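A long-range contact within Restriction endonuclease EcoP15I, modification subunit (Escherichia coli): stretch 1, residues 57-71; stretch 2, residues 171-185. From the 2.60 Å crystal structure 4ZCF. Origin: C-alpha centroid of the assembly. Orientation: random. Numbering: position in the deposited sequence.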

# COMPACT_ATOMS: atom_id res chain seq x y z
N SER A 57 13.03 -0.17 11.53
CA SER A 57 12.46 -1.48 11.25
C SER A 57 11.61 -2.12 12.35
O SER A 57 11.97 -2.09 13.53
CB SER A 57 13.58 -2.46 10.88
OG SER A 57 13.09 -3.70 10.38
N LEU A 58 10.54 -2.83 11.93
CA LEU A 58 9.74 -3.67 12.82
C LEU A 58 10.40 -5.07 12.69
O LEU A 58 10.41 -5.68 11.61
CB LEU A 58 8.25 -3.73 12.41
CG LEU A 58 7.35 -4.69 13.22
CD1 LEU A 58 7.05 -4.15 14.62
CD2 LEU A 58 6.05 -4.98 12.48
N ASN A 59 11.06 -5.49 13.77
CA ASN A 59 11.78 -6.76 13.83
C ASN A 59 11.14 -7.57 14.91
O ASN A 59 10.70 -7.03 15.94
CB ASN A 59 13.27 -6.57 14.20
CG ASN A 59 14.01 -5.45 13.50
OD1 ASN A 59 14.27 -5.49 12.29
ND2 ASN A 59 14.43 -4.45 14.28
N TRP A 60 11.06 -8.88 14.66
CA TRP A 60 10.54 -9.87 15.57
C TRP A 60 11.22 -11.21 15.27
O TRP A 60 11.62 -11.44 14.12
CB TRP A 60 8.98 -9.92 15.50
CG TRP A 60 8.41 -10.67 14.33
CD1 TRP A 60 8.09 -11.99 14.30
CD2 TRP A 60 8.12 -10.15 13.03
NE1 TRP A 60 7.61 -12.33 13.05
CE2 TRP A 60 7.66 -11.23 12.24
CE3 TRP A 60 8.22 -8.87 12.44
CZ2 TRP A 60 7.30 -11.08 10.90
CZ3 TRP A 60 7.82 -8.72 11.12
CH2 TRP A 60 7.35 -9.81 10.37
N LEU A 61 11.39 -12.06 16.31
CA LEU A 61 11.95 -13.43 16.20
C LEU A 61 10.88 -14.25 15.47
O LEU A 61 9.75 -14.35 15.97
CB LEU A 61 12.23 -14.01 17.61
CG LEU A 61 12.65 -15.51 17.73
CD1 LEU A 61 14.10 -15.73 17.30
CD2 LEU A 61 12.41 -16.05 19.15
N GLY A 62 11.23 -14.76 14.28
CA GLY A 62 10.28 -15.48 13.44
C GLY A 62 10.03 -14.80 12.10
O GLY A 62 9.35 -15.36 11.24
N LYS A 63 10.63 -13.60 11.90
CA LYS A 63 10.56 -12.85 10.65
C LYS A 63 11.21 -13.67 9.54
O LYS A 63 10.65 -13.73 8.44
CB LYS A 63 11.25 -11.48 10.79
CG LYS A 63 10.95 -10.54 9.63
CD LYS A 63 11.32 -9.08 9.91
CE LYS A 63 11.08 -8.23 8.68
NZ LYS A 63 11.08 -6.77 8.98
N SER A 64 12.38 -14.30 9.82
CA SER A 64 13.11 -15.16 8.87
C SER A 64 12.32 -16.42 8.56
O SER A 64 12.37 -16.89 7.43
CB SER A 64 14.52 -15.49 9.36
OG SER A 64 14.58 -15.86 10.73
N TYR A 65 11.59 -16.95 9.58
CA TYR A 65 10.69 -18.10 9.50
C TYR A 65 9.45 -17.77 8.66
O TYR A 65 9.02 -18.61 7.86
CB TYR A 65 10.27 -18.56 10.92
CG TYR A 65 9.43 -19.83 10.95
CD1 TYR A 65 10.02 -21.08 10.86
CD2 TYR A 65 8.05 -19.77 11.12
CE1 TYR A 65 9.26 -22.25 10.89
CE2 TYR A 65 7.28 -20.94 11.18
CZ TYR A 65 7.89 -22.17 11.05
OH TYR A 65 7.14 -23.33 11.11
N ALA A 66 8.86 -16.56 8.84
CA ALA A 66 7.70 -16.09 8.07
C ALA A 66 8.08 -15.89 6.59
O ALA A 66 7.30 -16.24 5.72
CB ALA A 66 7.15 -14.80 8.65
N ARG A 67 9.30 -15.40 6.33
CA ARG A 67 9.84 -15.22 4.96
C ARG A 67 10.00 -16.59 4.22
O ARG A 67 9.69 -16.69 3.03
CB ARG A 67 11.16 -14.43 4.98
CG ARG A 67 10.95 -12.92 5.13
CD ARG A 67 12.21 -12.10 4.89
NE ARG A 67 13.04 -11.99 6.10
CZ ARG A 67 14.16 -12.68 6.32
NH1 ARG A 67 14.61 -13.55 5.42
NH2 ARG A 67 14.84 -12.51 7.45
N LEU A 68 10.44 -17.62 4.95
CA LEU A 68 10.61 -19.00 4.49
C LEU A 68 9.25 -19.60 4.12
O LEU A 68 9.06 -20.05 2.98
CB LEU A 68 11.29 -19.83 5.61
CG LEU A 68 11.50 -21.31 5.33
CD1 LEU A 68 12.35 -21.55 4.05
CD2 LEU A 68 12.12 -21.97 6.51
N LEU A 69 8.30 -19.57 5.08
CA LEU A 69 6.91 -20.02 4.96
C LEU A 69 6.22 -19.55 3.69
O LEU A 69 5.38 -20.28 3.19
CB LEU A 69 6.10 -19.52 6.17
CG LEU A 69 5.62 -20.54 7.22
CD1 LEU A 69 6.72 -21.56 7.58
CD2 LEU A 69 5.10 -19.83 8.46
N ALA A 70 6.55 -18.34 3.20
CA ALA A 70 5.96 -17.75 2.01
C ALA A 70 6.59 -18.24 0.71
O ALA A 70 5.96 -18.20 -0.35
CB ALA A 70 6.03 -16.24 2.09
N ASN A 71 7.85 -18.68 0.79
CA ASN A 71 8.62 -19.16 -0.37
C ASN A 71 8.60 -20.68 -0.50
O ASN A 71 8.88 -21.18 -1.58
CB ASN A 71 10.03 -18.57 -0.39
CG ASN A 71 10.05 -17.07 -0.59
OD1 ASN A 71 9.76 -16.56 -1.67
ND2 ASN A 71 10.35 -16.33 0.46
N HIS A 171 3.12 -10.76 20.10
CA HIS A 171 3.10 -9.95 18.89
C HIS A 171 3.92 -10.61 17.80
O HIS A 171 3.48 -10.64 16.65
CB HIS A 171 3.64 -8.54 19.17
CG HIS A 171 2.77 -7.70 20.04
ND1 HIS A 171 1.54 -7.25 19.61
CD2 HIS A 171 3.03 -7.16 21.25
CE1 HIS A 171 1.07 -6.51 20.60
NE2 HIS A 171 1.93 -6.42 21.60
N SER A 172 5.09 -11.14 18.15
CA SER A 172 5.98 -11.84 17.21
C SER A 172 5.34 -13.12 16.66
O SER A 172 5.45 -13.36 15.46
CB SER A 172 7.35 -12.10 17.82
OG SER A 172 7.28 -12.73 19.08
N ALA A 173 4.64 -13.91 17.51
CA ALA A 173 3.93 -15.13 17.08
C ALA A 173 2.82 -14.73 16.10
O ALA A 173 2.72 -15.30 14.99
CB ALA A 173 3.34 -15.86 18.27
N TRP A 174 2.05 -13.66 16.47
CA TRP A 174 0.99 -13.09 15.62
C TRP A 174 1.54 -12.59 14.28
O TRP A 174 0.95 -12.90 13.25
CB TRP A 174 0.20 -12.01 16.36
CG TRP A 174 -1.08 -11.64 15.66
CD1 TRP A 174 -2.30 -12.23 15.84
CD2 TRP A 174 -1.27 -10.59 14.69
NE1 TRP A 174 -3.24 -11.61 15.04
CE2 TRP A 174 -2.63 -10.61 14.31
CE3 TRP A 174 -0.42 -9.64 14.10
CZ2 TRP A 174 -3.17 -9.71 13.38
CZ3 TRP A 174 -0.94 -8.75 13.16
CH2 TRP A 174 -2.30 -8.77 12.82
N LEU A 175 2.68 -11.88 14.27
CA LEU A 175 3.32 -11.38 13.04
C LEU A 175 3.87 -12.51 12.16
O LEU A 175 3.84 -12.41 10.93
CB LEU A 175 4.41 -10.35 13.35
CG LEU A 175 3.96 -9.00 13.97
CD1 LEU A 175 5.14 -8.28 14.58
CD2 LEU A 175 3.31 -8.08 12.94
N THR A 176 4.32 -13.63 12.79
CA THR A 176 4.82 -14.82 12.10
C THR A 176 3.64 -15.47 11.36
O THR A 176 3.81 -15.98 10.25
CB THR A 176 5.52 -15.79 13.09
OG1 THR A 176 6.45 -15.06 13.90
CG2 THR A 176 6.24 -16.95 12.40
N PHE A 177 2.45 -15.43 11.98
CA PHE A 177 1.22 -15.98 11.41
C PHE A 177 0.69 -15.18 10.20
O PHE A 177 0.50 -15.80 9.15
CB PHE A 177 0.14 -16.20 12.49
CG PHE A 177 -1.25 -16.53 11.98
CD1 PHE A 177 -1.49 -17.71 11.27
CD2 PHE A 177 -2.31 -15.67 12.21
CE1 PHE A 177 -2.76 -18.00 10.79
CE2 PHE A 177 -3.57 -15.95 11.71
CZ PHE A 177 -3.79 -17.12 11.00
N ILE A 178 0.50 -13.83 10.31
CA ILE A 178 -0.04 -13.04 9.17
C ILE A 178 0.90 -12.77 8.02
O ILE A 178 0.43 -12.75 6.89
CB ILE A 178 -0.90 -11.79 9.52
CG1 ILE A 178 -0.20 -10.88 10.53
CG2 ILE A 178 -2.32 -12.15 9.98
CD1 ILE A 178 0.79 -9.91 9.97
N TYR A 179 2.19 -12.43 8.29
CA TYR A 179 3.18 -12.09 7.25
C TYR A 179 3.08 -12.92 5.94
O TYR A 179 2.93 -12.30 4.88
CB TYR A 179 4.64 -12.08 7.79
CG TYR A 179 5.66 -11.66 6.74
CD1 TYR A 179 6.11 -12.56 5.78
CD2 TYR A 179 6.14 -10.35 6.68
CE1 TYR A 179 6.97 -12.16 4.76
CE2 TYR A 179 7.02 -9.94 5.68
CZ TYR A 179 7.43 -10.86 4.72
OH TYR A 179 8.29 -10.50 3.70
N PRO A 180 3.22 -14.29 5.95
CA PRO A 180 3.23 -15.00 4.66
C PRO A 180 1.90 -14.95 3.93
O PRO A 180 1.87 -15.01 2.70
CB PRO A 180 3.64 -16.41 5.06
CG PRO A 180 3.17 -16.55 6.47
CD PRO A 180 3.44 -15.23 7.07
N ARG A 181 0.81 -14.82 4.69
CA ARG A 181 -0.56 -14.71 4.16
C ARG A 181 -0.77 -13.38 3.40
O ARG A 181 -1.17 -13.41 2.22
CB ARG A 181 -1.56 -14.94 5.30
CG ARG A 181 -1.58 -16.41 5.72
CD ARG A 181 -2.00 -16.62 7.15
NE ARG A 181 -2.13 -18.05 7.45
CZ ARG A 181 -1.12 -18.84 7.81
NH1 ARG A 181 0.11 -18.35 7.93
NH2 ARG A 181 -1.33 -20.13 8.02
N LEU A 182 -0.36 -12.25 4.02
CA LEU A 182 -0.40 -10.91 3.44
C LEU A 182 0.58 -10.80 2.29
O LEU A 182 0.29 -10.12 1.30
CB LEU A 182 -0.03 -9.88 4.51
CG LEU A 182 -1.02 -9.65 5.67
CD1 LEU A 182 -0.56 -8.50 6.50
CD2 LEU A 182 -2.47 -9.39 5.18
N TYR A 183 1.75 -11.49 2.40
CA TYR A 183 2.77 -11.52 1.37
C TYR A 183 2.24 -12.15 0.09
O TYR A 183 2.35 -11.54 -0.97
CB TYR A 183 4.06 -12.20 1.87
CG TYR A 183 5.20 -12.14 0.88
CD1 TYR A 183 6.07 -11.04 0.84
CD2 TYR A 183 5.37 -13.14 -0.08
CE1 TYR A 183 7.10 -10.97 -0.10
CE2 TYR A 183 6.39 -13.06 -1.03
CZ TYR A 183 7.27 -11.99 -1.02
OH TYR A 183 8.28 -11.93 -1.95
N ILE A 184 1.65 -13.36 0.18
CA ILE A 184 1.07 -14.07 -0.98
C ILE A 184 -0.15 -13.36 -1.52
O ILE A 184 -0.29 -13.29 -2.73
CB ILE A 184 0.78 -15.60 -0.74
CG1 ILE A 184 2.05 -16.38 -0.26
CG2 ILE A 184 0.13 -16.27 -1.98
CD1 ILE A 184 3.24 -16.49 -1.31
N ALA A 185 -1.04 -12.86 -0.64
CA ALA A 185 -2.25 -12.13 -1.03
C ALA A 185 -1.91 -10.95 -1.90
O ALA A 185 -2.60 -10.77 -2.91
CB ALA A 185 -3.03 -11.68 0.20

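Residues 171-185 form one helix that packs against both parts of stretch 1, crossing strand 57-60 steeply (101°) and running at 36° to helix 63-71, with axes 9.0 and 8.2 Å apart, respectively. Together the stretches bury 732 Å², with a single hydrogen bond between them.

The contact opens at Ser172, where the CA atoms of Ser172 and Trp60 lie 5.2 Å apart. This approach suits a small residue: CB of Ser172 lies 3.6 Å from CB of Trp60 and 3.8 Å from O of Leu61. The backbone O of Ser172 sits 3.2 Å from CD1 of Trp60, but the indole nitrogen is poorly angled to bond to it.

One turn on, Leu175 points toward the strand and covers one face of the Trp60 indole. Its CB stands 3.7 Å from the centroid of the five-membered ring, 17° off the normal, a CH-pi contact, while its CD1 reaches CD2 of Leu58 at 4.0 Å. Thr176 meets the same indole at its edge, where NE1 of Trp60 donates to OG1 of Thr176 (3.1 Å, 135°). The hydroxyl in turn donates to O of Ser172 (OG1 to O, 2.5 Å), so the Thr176 hydroxyl accepts a hydrogen bond from the indole and donates its own within the helix. Its methyl, CG2, packs 3.6 Å from CD2 at the edge of the Tyr65 ring and 3.7 Å from O of Gly62. Gly62, at the N-cap of helix 63-71, leaves room here: an ideal CB would fall 2.6 Å from OG1 of Thr176, and its backbone angles by themselves call for glycine.

The Tyr179 ring reaches both the far end of the Trp60 indole and the first turn of helix 63-71. Its CD2 lies 3.9 Å from CH2 of Trp60, and its CD1 lies 3.8 Å from CB of Ala66; farther out, OH of Tyr179 approaches CG of Arg67 at 3.9 Å. Pro180 follows at a kink, its nitrogen having no hydrogen to give to the preceding turn. Its ring turns toward helix 63-71, with CB 3.8 Å from CB of Ala70 and 4.1 Å from CB of Leu69. The short side chains of Ala66 and Ala70 fit this close approach, the CA atoms of Ala70 and Pro180 being only 4.7 Å apart.

The last turn closes over Ala70. CD2 of Tyr183 lies 3.8 Å from CB of Ala70, and CD1 of Ile184 lies 4.4 Å from the same CB, extending the apolar packing beyond the proline; CD1 of Ile184 also comes within 3.4 Å of O of Ala70, in van der Waals contact with the backbone.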